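Side-chain contacts in cobalamin biosynthesis protein CobN (Mycobacterium tuberculosis, PDB 7C6O), which is the large, catalytic subunit of cobaltochelatase, the enzyme that inserts cobalt into the corrin ring during cobalamin biosynthesis: residues A1144-V1147 with D1148-G1152; A1189-G1192 with M1193-L1197; E1212-D1215 with G1216-V1220. One frame throughout, in Å; residues are numbered along the deposited sequence.

Interaction 1 of 3, residues A1144-V1147 with D1148-G1152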
loop_
_atom_site.group_PDB
_atom_site.type_symbol
_atom_site.label_atom_id
_atom_site.label_comp_id
_atom_site.label_asym_id
_atom_site.label_seq_id
_atom_site.Cartn_x
_atom_site.Cartn_y
_atom_site.Cartn_z
ATOM N N ALA A 1144 -6.032 20.889 14.802
ATOM C CA ALA A 1144 -4.674 21.423 14.782
ATOM C C ALA A 1144 -3.910 20.961 13.549
ATOM O O ALA A 1144 -3.133 21.731 12.973
ATOM C CB ALA A 1144 -3.929 21.016 16.053
ATOM N N ALA A 1145 -4.103 19.705 13.140
ATOM C CA ALA A 1145 -3.433 19.217 11.940
ATOM C C ALA A 1145 -3.890 19.987 10.711
ATOM O O ALA A 1145 -3.084 20.291 9.823
ATOM C CB ALA A 1145 -3.688 17.721 11.760
ATOM N N THR A 1146 -5.185 20.318 10.648
ATOM C CA THR A 1146 -5.702 21.096 9.528
ATOM C C THR A 1146 -4.997 22.443 9.421
ATOM O O THR A 1146 -4.667 22.891 8.317
ATOM C CB THR A 1146 -7.215 21.284 9.674
ATOM O OG1 THR A 1146 -7.864 20.007 9.613
ATOM C CG2 THR A 1146 -7.762 22.175 8.565
ATOM N N VAL A 1147 -4.745 23.099 10.557
ATOM C CA VAL A 1147 -4.008 24.361 10.526
ATOM C C VAL A 1147 -2.610 24.145 9.959
ATOM O O VAL A 1147 -2.132 24.931 9.131
ATOM C CB VAL A 1147 -3.961 24.993 11.929
ATOM C CG1 VAL A 1147 -3.092 26.239 11.917
ATOM C CG2 VAL A 1147 -5.368 25.330 12.410
ATOM N N ASP A 1148 -1.940 23.072 10.385
ATOM C CA ASP A 1148 -0.584 22.805 9.914
ATOM C C ASP A 1148 -0.557 22.512 8.419
ATOM O O ASP A 1148 0.359 22.949 7.712
ATOM C CB ASP A 1148 0.021 21.632 10.688
ATOM C CG ASP A 1148 0.524 22.026 12.068
ATOM O OD1 ASP A 1148 0.637 23.236 12.351
ATOM O OD2 ASP A 1148 0.805 21.113 12.874
ATOM N N TYR A 1149 -1.546 21.769 7.918
ATOM C CA TYR A 1149 -1.518 21.365 6.518
ATOM C C TYR A 1149 -1.937 22.507 5.603
ATOM O O TYR A 1149 -1.400 22.647 4.500
ATOM C CB TYR A 1149 -2.403 20.133 6.309
ATOM C CG TYR A 1149 -2.014 18.968 7.199
ATOM C CD1 TYR A 1149 -0.718 18.849 7.693
ATOM C CD2 TYR A 1149 -2.943 17.998 7.558
ATOM C CE1 TYR A 1149 -0.358 17.796 8.515
ATOM C CE2 TYR A 1149 -2.589 16.937 8.380
ATOM C CZ TYR A 1149 -1.297 16.845 8.854
ATOM O OH TYR A 1149 -0.938 15.796 9.672
ATOM N N LEU A 1150 -2.884 23.340 6.044
ATOM C CA LEU A 1150 -3.156 24.577 5.323
ATOM C C LEU A 1150 -1.919 25.465 5.285
ATOM O O LEU A 1150 -1.597 26.047 4.242
ATOM C CB LEU A 1150 -4.329 25.317 5.967
ATOM C CG LEU A 1150 -5.714 24.713 5.736
ATOM C CD1 LEU A 1150 -6.767 25.502 6.501
ATOM C CD2 LEU A 1150 -6.044 24.675 4.248
ATOM N N PHE A 1151 -1.210 25.571 6.411
ATOM C CA PHE A 1151 0.044 26.318 6.442
ATOM C C PHE A 1151 1.053 25.728 5.462
ATOM O O PHE A 1151 1.714 26.463 4.719
ATOM C CB PHE A 1151 0.610 26.323 7.865
ATOM C CG PHE A 1151 1.957 26.992 7.989
ATOM C CD1 PHE A 1151 2.051 28.352 8.243
ATOM C CD2 PHE A 1151 3.130 26.259 7.862
ATOM C CE1 PHE A 1151 3.285 28.970 8.363
ATOM C CE2 PHE A 1151 4.367 26.872 7.978
ATOM C CZ PHE A 1151 4.444 28.229 8.231
ATOM N N GLY A 1152 1.184 24.399 5.453
ATOM C CA GLY A 1152 2.120 23.765 4.536
ATOM C C GLY A 1152 1.801 24.059 3.082
ATOM O O GLY A 1152 2.697 24.350 2.285
HETATM O O HOH W 1 -1.466 23.550 14.379
#
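One turn in the middle of helix 1136-1157 sets A1145 against one face of the Y1149 ring, four residues on. The methyl and the carbonyl oxygen share that face: A1145 CB lies 3.6 Å from Y1149 CE2, and A1145 O sits 3.1 Å from the ring plane, offset toward the rim. The first torsion of Y1149, -56°, sets CG beside its own backbone N and folds the ring back along the preceding turn, where a methyl is small enough to fit against it. The same A1145 O accepts the backbone bond from Y1149 N at 2.9 Å. D1148 turns back in the same sense. A water donates to A1144 O at 2.8 Å and, weakly, to D1148 OD1 at 2.9 Å, tying the carboxylate to the preceding turn, while the stronger partner of OD1 is R1196 of helix 1187-1203. On another side, T1146 CG2 and L1150 CD1 run side by side, 4.0 Å apart, and T1146 OG1 bonds to E1142 O, one turn back, and to R1122, satisfying a buried hydroxyl. D1148 OD1 thus has both a cation and a water as partners, an environment that would probably favour the charged carboxylate.

Interaction 2 of 3, residues A1189-G1192 with M1193-L1197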
loop_
_atom_site.group_PDB
_atom_site.type_symbol
_atom_site.label_atom_id
_atom_site.label_comp_id
_atom_site.label_asym_id
_atom_site.label_seq_id
_atom_site.Cartn_x
_atom_site.Cartn_y
_atom_site.Cartn_z
ATOM N N ALA A 1189 -2.224 20.884 21.432
ATOM C CA ALA A 1189 -2.626 21.223 20.071
ATOM C C ALA A 1189 -3.058 22.680 19.970
ATOM O O ALA A 1189 -2.806 23.339 18.953
ATOM C CB ALA A 1189 -3.747 20.294 19.611
ATOM N N LEU A 1190 -3.714 23.199 21.012
ATOM C CA LEU A 1190 -4.071 24.615 21.031
ATOM C C LEU A 1190 -2.826 25.491 20.985
ATOM O O LEU A 1190 -2.787 26.490 20.261
ATOM C CB LEU A 1190 -4.902 24.931 22.275
ATOM C CG LEU A 1190 -5.284 26.400 22.478
ATOM C CD1 LEU A 1190 -6.152 26.894 21.331
ATOM C CD2 LEU A 1190 -5.995 26.595 23.811
ATOM N N HIS A 1191 -1.797 25.124 21.753
ATOM C CA HIS A 1191 -0.535 25.850 21.706
ATOM C C HIS A 1191 0.074 25.803 20.309
ATOM O O HIS A 1191 0.540 26.826 19.790
ATOM C CB HIS A 1191 0.432 25.264 22.738
ATOM C CG HIS A 1191 1.679 26.069 22.930
ATOM N ND1 HIS A 1191 2.790 25.922 22.127
ATOM C CD2 HIS A 1191 1.994 27.022 23.838
ATOM C CE1 HIS A 1191 3.734 26.755 22.530
ATOM N NE2 HIS A 1191 3.276 27.434 23.567
ATOM N N GLY A 1192 0.066 24.626 19.680
ATOM C CA GLY A 1192 0.641 24.503 18.349
ATOM C C GLY A 1192 -0.108 25.306 17.301
ATOM O O GLY A 1192 0.497 25.846 16.372
ATOM N N MET A 1193 -1.438 25.385 17.429
ATOM C CA MET A 1193 -2.234 26.175 16.490
ATOM C C MET A 1193 -1.900 27.655 16.594
ATOM O O MET A 1193 -1.677 28.329 15.580
ATOM C CB MET A 1193 -3.726 25.966 16.746
ATOM C CG MET A 1193 -4.289 24.649 16.275
ATOM S SD MET A 1193 -6.094 24.676 16.346
ATOM C CE MET A 1193 -6.363 25.373 17.965
ATOM N N ALA A 1194 -1.895 28.189 17.819
ATOM C CA ALA A 1194 -1.552 29.596 18.005
ATOM C C ALA A 1194 -0.139 29.879 17.519
ATOM O O ALA A 1194 0.113 30.903 16.873
ATOM C CB ALA A 1194 -1.705 29.984 19.474
ATOM N N GLU A 1195 0.794 28.973 17.808
ATOM C CA GLU A 1195 2.166 29.149 17.345
ATOM C C GLU A 1195 2.238 29.156 15.822
ATOM O O GLU A 1195 2.936 29.987 15.229
ATOM C CB GLU A 1195 3.049 28.046 17.921
ATOM C CG GLU A 1195 4.470 28.479 18.219
ATOM C CD GLU A 1195 5.284 27.372 18.856
ATOM O OE1 GLU A 1195 5.378 26.282 18.254
ATOM O OE2 GLU A 1195 5.816 27.588 19.964
ATOM N N ARG A 1196 1.517 28.240 15.168
ATOM C CA ARG A 1196 1.589 28.157 13.713
ATOM C C ARG A 1196 0.970 29.384 13.053
ATOM O O ARG A 1196 1.495 29.885 12.052
ATOM C CB ARG A 1196 0.907 26.882 13.216
ATOM C CG ARG A 1196 1.159 26.597 11.742
ATOM C CD ARG A 1196 2.595 26.156 11.508
ATOM N NE ARG A 1196 2.796 24.765 11.905
ATOM C CZ ARG A 1196 3.976 24.156 11.929
ATOM N NH1 ARG A 1196 5.076 24.817 11.587
ATOM N NH2 ARG A 1196 4.058 22.887 12.297
ATOM N N LEU A 1197 -0.143 29.882 13.593
ATOM C CA LEU A 1197 -0.761 31.074 13.021
ATOM C C LEU A 1197 0.128 32.296 13.213
ATOM O O LEU A 1197 0.241 33.139 12.314
ATOM C CB LEU A 1197 -2.144 31.294 13.635
ATOM C CG LEU A 1197 -3.168 30.201 13.305
ATOM C CD1 LEU A 1197 -4.322 30.203 14.295
ATOM C CD2 LEU A 1197 -3.684 30.368 11.879
#
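Two kinds of side-chain pairing, one apolar and one polar, join successive turns of helix 1187-1203, which lies among helices 1136-1157, 1162-1174, 1176-1185 and 1211-1226. In the apolar pair, three residues apart, L1190 CD1 meets M1193 CE at 3.7 Å. The M1193 chain runs straight through chi2 and then bends at chi3, -46°, which carries the terminal methyl back to L1190; CE also lies 3.9 Å from L1190 CA. Flexible and unbranched, methionine can follow such a path, and its other neighbours include A1144, V1147 and M1182.

The polar pair is H1191 with E1195, four residues apart. E1195 OE2 approaches H1191 CE1 at 3.4 Å, with the ring and carboxylate planes 77° apart. ND1 of H1191 stays 4.1 Å from OE2 of E1195, so the imidazole nitrogen and the carboxylate are neighbours without being in contact. H1191 NE2 instead bonds to E1225 of helix 1211-1226, and having acidic groups near the ring would tend to favour a protonated histidine.

Beneath both pairs runs the regular backbone ladder, in which E1195 N reaches H1191 O at 2.9 Å. Small residues suit this setting: A1189 lies against A1144 of helix 1136-1157, and A1194 sits where helix 1211-1226 packs close, its CB near V1220. The buried R1196 has E1199 on its own helix and I1011 O as partners of NH1. Side-chain pairs three and four residues apart, one apolar and one polar, with small residues at helix contacts and polar links between helices, are characteristic of a packed alpha-helical bundle.

Interaction 3 of 3, residues E1212-D1215 with G1216-V1220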
loop_
_atom_site.group_PDB
_atom_site.type_symbol
_atom_site.label_atom_id
_atom_site.label_comp_id
_atom_site.label_asym_id
_atom_site.label_seq_id
_atom_site.Cartn_x
_atom_site.Cartn_y
_atom_site.Cartn_z
ATOM N N GLU A 1212 -4.643 43.497 17.151
ATOM C CA GLU A 1212 -5.412 42.929 18.257
ATOM C C GLU A 1212 -5.517 41.413 18.135
ATOM O O GLU A 1212 -5.502 40.698 19.143
ATOM C CB GLU A 1212 -6.807 43.557 18.310
ATOM C CG GLU A 1212 -7.689 42.998 19.427
ATOM C CD GLU A 1212 -9.129 43.471 19.349
ATOM O OE1 GLU A 1212 -9.402 44.452 18.627
ATOM O OE2 GLU A 1212 -9.991 42.855 20.012
ATOM N N THR A 1213 -5.625 40.907 16.905
ATOM C CA THR A 1213 -5.723 39.466 16.701
ATOM C C THR A 1213 -4.419 38.766 17.066
ATOM O O THR A 1213 -4.434 37.715 17.718
ATOM C CB THR A 1213 -6.116 39.175 15.251
ATOM O OG1 THR A 1213 -7.331 39.873 14.944
ATOM C CG2 THR A 1213 -6.336 37.678 15.034
ATOM N N LEU A 1214 -3.278 39.333 16.666
ATOM C CA LEU A 1214 -1.998 38.747 17.055
ATOM C C LEU A 1214 -1.818 38.772 18.570
ATOM O O LEU A 1214 -1.302 37.813 19.157
ATOM C CB LEU A 1214 -0.847 39.476 16.361
ATOM C CG LEU A 1214 -0.784 39.375 14.835
ATOM C CD1 LEU A 1214 0.510 39.985 14.314
ATOM C CD2 LEU A 1214 -0.921 37.934 14.374
ATOM N N ASP A 1215 -2.245 39.859 19.222
ATOM C CA ASP A 1215 -2.175 39.918 20.681
ATOM C C ASP A 1215 -3.008 38.813 21.316
ATOM O O ASP A 1215 -2.593 38.202 22.307
ATOM C CB ASP A 1215 -2.637 41.289 21.182
ATOM C CG ASP A 1215 -1.667 42.403 20.831
ATOM O OD1 ASP A 1215 -0.477 42.108 20.597
ATOM O OD2 ASP A 1215 -2.095 43.576 20.799
ATOM N N GLY A 1216 -4.190 38.543 20.758
ATOM C CA GLY A 1216 -4.993 37.439 21.255
ATOM C C GLY A 1216 -4.300 36.099 21.091
ATOM O O GLY A 1216 -4.358 35.248 21.980
ATOM N N LEU A 1217 -3.624 35.900 19.957
ATOM C CA LEU A 1217 -2.893 34.654 19.742
ATOM C C LEU A 1217 -1.745 34.508 20.735
ATOM O O LEU A 1217 -1.524 33.420 21.283
ATOM C CB LEU A 1217 -2.377 34.591 18.306
ATOM C CG LEU A 1217 -3.439 34.260 17.255
ATOM C CD1 LEU A 1217 -2.907 34.466 15.846
ATOM C CD2 LEU A 1217 -3.923 32.829 17.440
ATOM N N ARG A 1218 -1.000 35.589 20.979
ATOM C CA ARG A 1218 0.091 35.528 21.947
ATOM C C ARG A 1218 -0.433 35.262 23.353
ATOM O O ARG A 1218 0.211 34.561 24.142
ATOM C CB ARG A 1218 0.901 36.824 21.909
ATOM C CG ARG A 1218 1.538 37.115 20.562
ATOM C CD ARG A 1218 2.401 38.368 20.612
ATOM N NE ARG A 1218 2.850 38.774 19.281
ATOM C CZ ARG A 1218 2.351 39.803 18.602
ATOM N NH1 ARG A 1218 1.391 40.549 19.133
ATOM N NH2 ARG A 1218 2.820 40.094 17.396
ATOM N N GLN A 1219 -1.601 35.818 23.688
ATOM C CA GLN A 1219 -2.199 35.546 24.991
ATOM C C GLN A 1219 -2.563 34.074 25.134
ATOM O O GLN A 1219 -2.363 33.479 26.199
ATOM C CB GLN A 1219 -3.432 36.427 25.198
ATOM C CG GLN A 1219 -4.248 36.083 26.437
ATOM C CD GLN A 1219 -3.567 36.494 27.731
ATOM O OE1 GLN A 1219 -2.538 37.170 27.719
ATOM N NE2 GLN A 1219 -4.145 36.090 28.856
ATOM N N VAL A 1220 -3.101 33.470 24.070
ATOM C CA VAL A 1220 -3.423 32.045 24.106
ATOM C C VAL A 1220 -2.163 31.225 24.353
ATOM O O VAL A 1220 -2.168 30.280 25.152
ATOM C CB VAL A 1220 -4.135 31.623 22.806
ATOM C CG1 VAL A 1220 -4.326 30.115 22.767
ATOM C CG2 VAL A 1220 -5.481 32.330 22.680
#
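D1215 and R1218 form a salt bridge one turn apart on the outer side of helix 1211-1226, D1215 OD1 standing 2.8 Å from R1218 NH1. The carboxylate oxygen comes in at the edge of the guanidinium, near its plane, although the two flat groups are turned 52° from each other. The bridge is single: one oxygen meets one terminal nitrogen.

L1214 supplies the next contact, laying its CB against one face of the guanidinium, 3.7 Å from NH1 of R1218, while its CD1 reaches NH2 of R1218 at 3.9 Å. What brings the cation here is the arginine chain. Its first torsion, -60°, sets CG beside the backbone N and 3.2 Å from L1214 O; the chain then extends to NE, and chi4, 105°, turns the guanidinium across L1214. Long enough to span the turn, arginine can pair with an acid while its flat end rests on a leucine.

Farther round the helix, L1214 CD2 and L1217 CD1 meet loosely at 4.3 Å, and both leucines face L1198 of helix 1187-1203. Q1219 bonds onward to E1223. Since D1215 and R1218 are exposed, water probably screens their attraction, and the bridge is likely to add only modestly to helix stability.

The three interactions come in series along the chain, and interaction 2 touches both of the others. Its centre lies about 10 Å from that of interaction 1 and about 11 Å from that of interaction 3; the centres of interactions 1 and 3 are about 19 Å apart, their nearest atoms about 9 Å. The link to interaction 1 is partly ionic, with D1148 OD1 2.7 Å from R1196 NE, and partly packing, with F1151 CG 3.7 Å from R1196 CD. Toward interaction 3 the join is apolar: L1190 CG meets V1220 CG1 at 3.8 Å. Burial falls along the series. The sodium site, at D125 and S127, lies in the distant N-terminal part.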